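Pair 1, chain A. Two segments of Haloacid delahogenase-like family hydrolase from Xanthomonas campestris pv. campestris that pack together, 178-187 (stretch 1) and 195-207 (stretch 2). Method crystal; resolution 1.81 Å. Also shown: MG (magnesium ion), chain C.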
# COMPACT_ATOMS: atom_id res chain seq x y z
N PRO A 178 -7.21 -3.34 24.13
CA PRO A 178 -8.49 -3.99 23.86
C PRO A 178 -9.42 -2.99 23.21
O PRO A 178 -9.23 -1.78 23.38
CB PRO A 178 -8.99 -4.39 25.22
CG PRO A 178 -8.31 -3.50 26.17
CD PRO A 178 -7.11 -2.93 25.55
N ALA A 179 -10.40 -3.50 22.46
CA ALA A 179 -11.25 -2.64 21.66
C ALA A 179 -12.09 -1.68 22.49
O ALA A 179 -12.39 -0.59 22.01
CB ALA A 179 -12.13 -3.46 20.72
N GLU A 180 -12.44 -2.03 23.73
CA GLU A 180 -13.23 -1.11 24.57
C GLU A 180 -12.50 0.19 24.98
O GLU A 180 -13.11 1.08 25.57
CB GLU A 180 -13.81 -1.77 25.81
CG GLU A 180 -12.73 -2.19 26.88
CD GLU A 180 -12.21 -3.59 26.69
OE1 GLU A 180 -12.51 -4.21 25.64
OE2 GLU A 180 -11.48 -4.06 27.59
N ARG A 181 -11.20 0.26 24.68
CA ARG A 181 -10.41 1.44 24.90
C ARG A 181 -10.08 2.19 23.60
O ARG A 181 -9.21 3.05 23.61
CB ARG A 181 -9.14 1.08 25.66
CG ARG A 181 -9.42 0.37 26.95
CD ARG A 181 -8.21 0.29 27.86
NE ARG A 181 -8.47 -0.70 28.90
CZ ARG A 181 -7.56 -1.49 29.47
NH1 ARG A 181 -6.28 -1.43 29.14
NH2 ARG A 181 -7.95 -2.36 30.39
N PHE A 182 -10.83 1.92 22.52
CA PHE A 182 -10.61 2.53 21.24
C PHE A 182 -11.89 3.12 20.70
O PHE A 182 -12.94 2.48 20.77
CB PHE A 182 -10.00 1.49 20.30
CG PHE A 182 -9.90 1.91 18.90
CD1 PHE A 182 -8.97 2.85 18.47
CD2 PHE A 182 -10.73 1.33 17.97
CE1 PHE A 182 -8.89 3.18 17.13
CE2 PHE A 182 -10.65 1.66 16.64
CZ PHE A 182 -9.70 2.57 16.22
N VAL A 183 -11.78 4.36 20.21
CA VAL A 183 -12.85 5.03 19.48
C VAL A 183 -12.35 5.24 18.06
O VAL A 183 -11.24 5.69 17.85
CB VAL A 183 -13.24 6.41 20.10
CG1 VAL A 183 -14.42 7.00 19.37
CG2 VAL A 183 -13.59 6.29 21.59
N MSE A 184 -13.20 4.97 17.08
CA MSE A 184 -12.89 5.25 15.68
C MSE A 184 -13.81 6.35 15.15
O MSE A 184 -15.04 6.27 15.36
CB MSE A 184 -13.06 3.99 14.84
CG MSE A 184 -12.83 4.24 13.34
SE MSE A 184 -11.00 4.56 12.78
CE MSE A 184 -11.58 4.73 10.95
N ILE A 185 -13.22 7.36 14.46
CA ILE A 185 -13.97 8.49 13.88
C ILE A 185 -13.95 8.37 12.37
O ILE A 185 -12.89 8.26 11.76
CB ILE A 185 -13.41 9.86 14.29
CG1 ILE A 185 -13.37 10.02 15.82
CG2 ILE A 185 -14.24 10.99 13.64
CD1 ILE A 185 -12.85 11.35 16.29
N GLY A 186 -15.13 8.36 11.76
CA GLY A 186 -15.20 8.34 10.31
C GLY A 186 -16.53 8.70 9.70
O GLY A 186 -17.53 8.90 10.37
N ASN A 187 -16.54 8.79 8.38
CA ASN A 187 -17.72 9.21 7.64
C ASN A 187 -18.56 8.08 7.10
O ASN A 187 -19.64 8.34 6.59
CB ASN A 187 -17.34 10.12 6.48
CG ASN A 187 -16.57 9.40 5.39
OD1 ASN A 187 -15.38 9.12 5.55
ND2 ASN A 187 -17.23 9.12 4.26
N PRO A 195 -17.68 -1.94 11.82
CA PRO A 195 -16.69 -2.99 12.18
C PRO A 195 -16.01 -2.82 13.54
O PRO A 195 -15.63 -3.80 14.17
CB PRO A 195 -15.66 -2.88 11.07
CG PRO A 195 -16.40 -2.20 9.92
CD PRO A 195 -17.31 -1.26 10.58
N VAL A 196 -15.86 -1.58 13.99
CA VAL A 196 -15.28 -1.30 15.29
C VAL A 196 -16.30 -1.63 16.40
O VAL A 196 -15.92 -2.18 17.43
CB VAL A 196 -14.78 0.18 15.36
CG1 VAL A 196 -14.27 0.55 16.80
CG2 VAL A 196 -13.71 0.41 14.32
N LEU A 197 -17.56 -1.23 16.22
CA LEU A 197 -18.64 -1.63 17.13
C LEU A 197 -18.66 -3.15 17.21
O LEU A 197 -18.75 -3.72 18.28
CB LEU A 197 -20.01 -1.09 16.69
CG LEU A 197 -20.14 0.45 16.67
CD1 LEU A 197 -21.53 0.88 16.28
CD2 LEU A 197 -19.77 0.99 17.98
N ALA A 198 -18.48 -3.80 16.07
CA ALA A 198 -18.53 -5.28 16.03
C ALA A 198 -17.49 -6.00 16.87
O ALA A 198 -17.76 -7.08 17.36
CB ALA A 198 -18.45 -5.76 14.56
N ILE A 199 -16.30 -5.42 17.02
CA ILE A 199 -15.23 -6.01 17.85
C ILE A 199 -15.21 -5.50 19.29
O ILE A 199 -14.38 -5.92 20.09
CB ILE A 199 -13.84 -5.86 17.24
CG1 ILE A 199 -13.40 -4.39 17.19
CG2 ILE A 199 -13.76 -6.56 15.83
CD1 ILE A 199 -11.89 -4.26 16.88
N GLY A 200 -16.16 -4.63 19.62
CA GLY A 200 -16.36 -4.14 20.98
C GLY A 200 -15.87 -2.71 21.21
O GLY A 200 -15.77 -2.28 22.35
N GLY A 201 -15.61 -1.98 20.14
CA GLY A 201 -15.10 -0.59 20.24
C GLY A 201 -16.22 0.42 20.22
O GLY A 201 -17.41 0.09 20.35
N TRP A 202 -15.82 1.66 20.08
CA TRP A 202 -16.69 2.79 20.10
C TRP A 202 -16.51 3.54 18.82
O TRP A 202 -15.50 3.43 18.15
CB TRP A 202 -16.36 3.72 21.26
CG TRP A 202 -16.30 3.01 22.59
CD1 TRP A 202 -15.24 2.36 23.11
CD2 TRP A 202 -17.34 2.92 23.55
NE1 TRP A 202 -15.54 1.85 24.34
CE2 TRP A 202 -16.83 2.18 24.65
CE3 TRP A 202 -18.66 3.37 23.61
CZ2 TRP A 202 -17.59 1.86 25.76
CZ3 TRP A 202 -19.43 3.05 24.73
CH2 TRP A 202 -18.88 2.32 25.80
N GLY A 203 -17.53 4.31 18.46
CA GLY A 203 -17.60 4.95 17.18
C GLY A 203 -18.08 6.37 17.26
O GLY A 203 -18.97 6.71 18.04
N ILE A 204 -17.50 7.21 16.43
CA ILE A 204 -18.05 8.52 16.11
C ILE A 204 -18.29 8.60 14.58
O ILE A 204 -17.37 8.42 13.78
CB ILE A 204 -17.14 9.63 16.56
CG1 ILE A 204 -17.08 9.66 18.11
CG2 ILE A 204 -17.59 10.99 15.98
CD1 ILE A 204 -15.92 10.54 18.63
N TYR A 205 -19.53 8.88 14.24
CA TYR A 205 -20.04 8.94 12.88
C TYR A 205 -20.29 10.37 12.46
O TYR A 205 -21.17 11.03 12.99
CB TYR A 205 -21.32 8.19 12.81
CG TYR A 205 -22.01 8.21 11.46
CD1 TYR A 205 -21.28 8.01 10.29
CD2 TYR A 205 -23.39 8.37 11.36
CE1 TYR A 205 -21.92 7.99 9.05
CE2 TYR A 205 -24.04 8.37 10.14
CZ TYR A 205 -23.30 8.19 8.99
OH TYR A 205 -23.91 8.15 7.75
N THR A 206 -19.51 10.83 11.47
CA THR A 206 -19.63 12.17 10.88
C THR A 206 -19.78 12.05 9.36
O THR A 206 -18.79 12.03 8.62
CB THR A 206 -18.42 13.04 11.21
OG1 THR A 206 -18.36 13.20 12.62
CG2 THR A 206 -18.55 14.43 10.59
N PRO A 207 -21.04 11.95 8.90
CA PRO A 207 -21.24 11.76 7.46
C PRO A 207 -20.78 12.98 6.63
O PRO A 207 -20.83 14.10 7.11
CB PRO A 207 -22.75 11.51 7.37
CG PRO A 207 -23.33 12.12 8.56
CD PRO A 207 -22.30 11.95 9.64
MG MG C . -13.85 8.20 4.49
O HOH W 1 -14.90 8.33 2.71
O HOH W 2 -14.86 6.37 5.09
O HOH W 3 -12.16 7.02 3.88

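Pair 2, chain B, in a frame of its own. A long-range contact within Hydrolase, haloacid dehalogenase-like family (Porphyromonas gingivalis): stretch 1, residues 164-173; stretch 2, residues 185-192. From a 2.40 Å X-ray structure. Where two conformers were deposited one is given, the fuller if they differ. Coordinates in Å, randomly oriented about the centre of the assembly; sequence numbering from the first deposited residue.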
# COMPACT_ATOMS: atom_id res chain seq x y z
N GLY B 164 -5.58 -18.41 -4.35
CA GLY B 164 -6.64 -19.14 -5.05
C GLY B 164 -7.90 -18.34 -5.34
O GLY B 164 -8.95 -18.91 -5.61
N MSE B 165 -7.81 -17.02 -5.28
CA MSE B 165 -8.94 -16.16 -5.60
C MSE B 165 -9.24 -16.15 -7.10
O MSE B 165 -8.34 -16.04 -7.94
CB MSE B 165 -8.69 -14.73 -5.11
CG MSE B 165 -7.57 -14.00 -5.84
SE MSE B 165 -7.27 -12.20 -5.14
CE MSE B 165 -6.76 -12.55 -3.29
N LYS B 166 -10.52 -16.32 -7.43
CA LYS B 166 -11.02 -16.08 -8.79
C LYS B 166 -11.24 -14.57 -8.96
O LYS B 166 -11.95 -13.95 -8.16
CB LYS B 166 -12.32 -16.86 -9.02
CG LYS B 166 -12.15 -18.36 -8.83
CD LYS B 166 -13.36 -19.13 -9.28
CE LYS B 166 -13.36 -20.52 -8.67
NZ LYS B 166 -14.48 -21.37 -9.18
N PRO B 167 -10.59 -13.97 -9.98
CA PRO B 167 -10.79 -12.52 -10.23
C PRO B 167 -12.26 -12.09 -10.35
O PRO B 167 -12.64 -11.04 -9.83
CB PRO B 167 -10.01 -12.27 -11.52
CG PRO B 167 -8.97 -13.36 -11.54
CD PRO B 167 -9.62 -14.57 -10.92
N GLU B 168 -13.09 -12.89 -11.00
CA GLU B 168 -14.48 -12.49 -11.14
C GLU B 168 -15.28 -12.61 -9.84
O GLU B 168 -16.44 -12.22 -9.79
CB GLU B 168 -15.17 -13.21 -12.29
CG GLU B 168 -15.50 -14.67 -12.03
CD GLU B 168 -14.39 -15.62 -12.47
OE1 GLU B 168 -14.76 -16.76 -12.87
OE2 GLU B 168 -13.18 -15.21 -12.43
N GLU B 169 -14.66 -13.14 -8.80
CA GLU B 169 -15.32 -13.21 -7.50
C GLU B 169 -14.67 -12.26 -6.51
O GLU B 169 -14.95 -12.29 -5.32
CB GLU B 169 -15.26 -14.63 -6.96
CG GLU B 169 -15.99 -15.66 -7.82
CD GLU B 169 -16.09 -17.00 -7.13
OE1 GLU B 169 -15.30 -17.25 -6.18
OE2 GLU B 169 -16.96 -17.82 -7.52
N THR B 170 -13.79 -11.40 -7.02
CA THR B 170 -12.97 -10.56 -6.16
C THR B 170 -13.22 -9.09 -6.42
O THR B 170 -13.26 -8.66 -7.56
CB THR B 170 -11.46 -10.90 -6.35
OG1 THR B 170 -11.27 -12.32 -6.21
CG2 THR B 170 -10.63 -10.18 -5.33
N LEU B 171 -13.38 -8.31 -5.34
CA LEU B 171 -13.47 -6.85 -5.45
C LEU B 171 -12.13 -6.22 -5.09
O LEU B 171 -11.59 -6.48 -4.02
CB LEU B 171 -14.60 -6.33 -4.56
CG LEU B 171 -14.79 -4.82 -4.43
CD1 LEU B 171 -15.12 -4.20 -5.79
CD2 LEU B 171 -15.90 -4.54 -3.41
N PHE B 172 -11.57 -5.42 -6.00
CA PHE B 172 -10.23 -4.79 -5.83
C PHE B 172 -10.38 -3.30 -5.60
O PHE B 172 -10.97 -2.60 -6.43
CB PHE B 172 -9.35 -5.08 -7.06
CG PHE B 172 -7.96 -4.39 -7.03
CD1 PHE B 172 -6.95 -4.85 -6.18
CD2 PHE B 172 -7.68 -3.32 -7.89
CE1 PHE B 172 -5.66 -4.23 -6.16
CE2 PHE B 172 -6.42 -2.71 -7.89
CZ PHE B 172 -5.40 -3.16 -7.03
N ILE B 173 -9.91 -2.82 -4.45
CA ILE B 173 -10.14 -1.41 -4.04
C ILE B 173 -8.80 -0.70 -4.00
O ILE B 173 -7.96 -0.95 -3.12
CB ILE B 173 -10.92 -1.32 -2.71
CG1 ILE B 173 -12.22 -2.13 -2.78
CG2 ILE B 173 -11.20 0.17 -2.31
CD1 ILE B 173 -12.90 -2.41 -1.42
N ARG B 185 -8.27 -5.62 -16.44
CA ARG B 185 -7.72 -6.40 -17.54
C ARG B 185 -7.70 -7.90 -17.17
O ARG B 185 -7.99 -8.76 -17.99
CB ARG B 185 -6.29 -5.91 -17.74
CG ARG B 185 -5.85 -5.50 -19.11
CD ARG B 185 -4.53 -4.74 -18.93
NE ARG B 185 -4.60 -3.31 -19.26
CZ ARG B 185 -3.97 -2.33 -18.59
NH1 ARG B 185 -4.09 -1.07 -18.99
NH2 ARG B 185 -3.26 -2.59 -17.49
N LEU B 186 -7.40 -8.17 -15.90
CA LEU B 186 -7.34 -9.50 -15.36
C LEU B 186 -8.69 -10.10 -14.92
O LEU B 186 -8.74 -11.27 -14.51
CB LEU B 186 -6.32 -9.52 -14.19
CG LEU B 186 -4.89 -9.30 -14.71
CD1 LEU B 186 -3.93 -9.17 -13.54
CD2 LEU B 186 -4.44 -10.41 -15.72
N GLY B 187 -9.76 -9.30 -14.97
CA GLY B 187 -11.10 -9.80 -14.70
C GLY B 187 -11.65 -9.49 -13.31
O GLY B 187 -12.74 -9.97 -12.97
N PHE B 188 -10.93 -8.69 -12.52
CA PHE B 188 -11.44 -8.21 -11.22
C PHE B 188 -12.61 -7.22 -11.33
O PHE B 188 -12.71 -6.48 -12.30
CB PHE B 188 -10.34 -7.55 -10.37
CG PHE B 188 -9.24 -8.50 -9.96
CD1 PHE B 188 -9.26 -9.10 -8.70
CD2 PHE B 188 -8.18 -8.78 -10.82
CE1 PHE B 188 -8.25 -9.97 -8.32
CE2 PHE B 188 -7.16 -9.65 -10.45
CZ PHE B 188 -7.19 -10.26 -9.20
N HIS B 189 -13.49 -7.26 -10.32
CA HIS B 189 -14.34 -6.11 -9.96
C HIS B 189 -13.44 -5.08 -9.31
O HIS B 189 -12.56 -5.44 -8.53
CB HIS B 189 -15.46 -6.53 -9.01
CG HIS B 189 -16.36 -7.55 -9.62
ND1 HIS B 189 -17.38 -7.22 -10.49
CD2 HIS B 189 -16.34 -8.90 -9.57
CE1 HIS B 189 -17.97 -8.32 -10.92
NE2 HIS B 189 -17.36 -9.36 -10.37
N THR B 190 -13.62 -3.82 -9.68
CA THR B 190 -12.77 -2.78 -9.13
C THR B 190 -13.60 -1.66 -8.54
O THR B 190 -14.78 -1.47 -8.90
CB THR B 190 -11.74 -2.18 -10.15
OG1 THR B 190 -12.43 -1.57 -11.25
CG2 THR B 190 -10.74 -3.23 -10.67
N TYR B 191 -13.00 -0.96 -7.59
CA TYR B 191 -13.52 0.33 -7.13
C TYR B 191 -12.34 1.27 -6.89
O TYR B 191 -11.35 0.85 -6.32
CB TYR B 191 -14.38 0.19 -5.87
CG TYR B 191 -14.99 1.51 -5.47
CD1 TYR B 191 -16.18 1.95 -6.05
CD2 TYR B 191 -14.36 2.34 -4.53
CE1 TYR B 191 -16.73 3.16 -5.70
CE2 TYR B 191 -14.89 3.55 -4.18
CZ TYR B 191 -16.08 3.96 -4.76
OH TYR B 191 -16.63 5.18 -4.41
N CYS B 192 -12.43 2.51 -7.37
CA CYS B 192 -11.31 3.46 -7.31
C CYS B 192 -11.69 4.64 -6.42
O CYS B 192 -12.26 5.63 -6.89
CB CYS B 192 -10.89 3.96 -8.70
SG CYS B 192 -9.25 4.80 -8.73

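What backbone arrangement do the two pairs share? In each, a short 3-10 segment leads into a strand that runs parallel to a second strand, and the second strand follows a helix end closed by a glycine. Fourteen central residues superpose with an RMSD of 0.5 Å. Val183(A), Met184(A) and Ile185(A) bridge to Trp202(A), Gly203(A) and Ile204(A), just as Leu171(B), Phe172(B) and Ile173(B) bridge to His189(B), Thr190(B) and Tyr191(B). The ladder repeats as well: Met184(A) N donates to Trp202(A) O at 3.0 Å and Phe172(B) N to His189(B) O at 2.7 Å. Gly200(A) and Gly187(B) coincide, both with positive phi in a Schellman motif, where a CB would be jammed against the preceding carbonyl.

How does an aromatic side chain tie the second strand to the 3-10 segment? Trp202(A) and His189(B) match, both with chi1 in m, and each reaches back to the carbonyl of the matched glutamate. Trp202(A) NE1 donates to Glu180(A) O at 2.8 Å; His189(B) NE2 makes a weak bond to Glu168(B) O at 3.1 Å. An indole and an imidazole thus perform the same task, with the acceptor near the ring plane in both.

What fills the space beside the residue before that aromatic? Here the solutions diverge. Gly201(A) has no side chain, and a CB there would come within 2.5 Å of Val196(A) CG1. That valine instead meets the first strand, its CG1 lying 3.8 Å from Phe182(A) CE2 and its CG2 3.7 Å from Met184(A) CB. In pair 2 the matched position is Phe188(B), whose ring takes Pro167(B) CB over one face, 3.9 Å from the ring centroid, and Met165(B) SE at its edge, 4.0 Å from CE1. Thr170(B), matching Phe182(A), places its CB 3.7 Å from Phe188(B) CD1. At these two positions the bulk sits on the first stretch in pair 1 and on the second stretch in pair 2. Ala179(A), the counterpart of Pro167(B), packs its CB 3.9 Å from Ile199(A) CG1.

How are the two sheet faces packed? On the face with the tryptophan, Val183(A) CG1 and Ile185(A) CG1 approach Ile204(A) CD1 at 3.9 and 3.8 Å. Tyr191(B) replaces that isoleucine, and its CB lies 4.5 Å from Leu171(B) CD1 and 4.4 Å from Ile173(B) CG1, a looser fit. On the other face, Met184(A) is paired with Gly203(A), which offers no side chain, whereas Phe172(B) CD2 meets Thr190(B) CG2 at 4.1 Å.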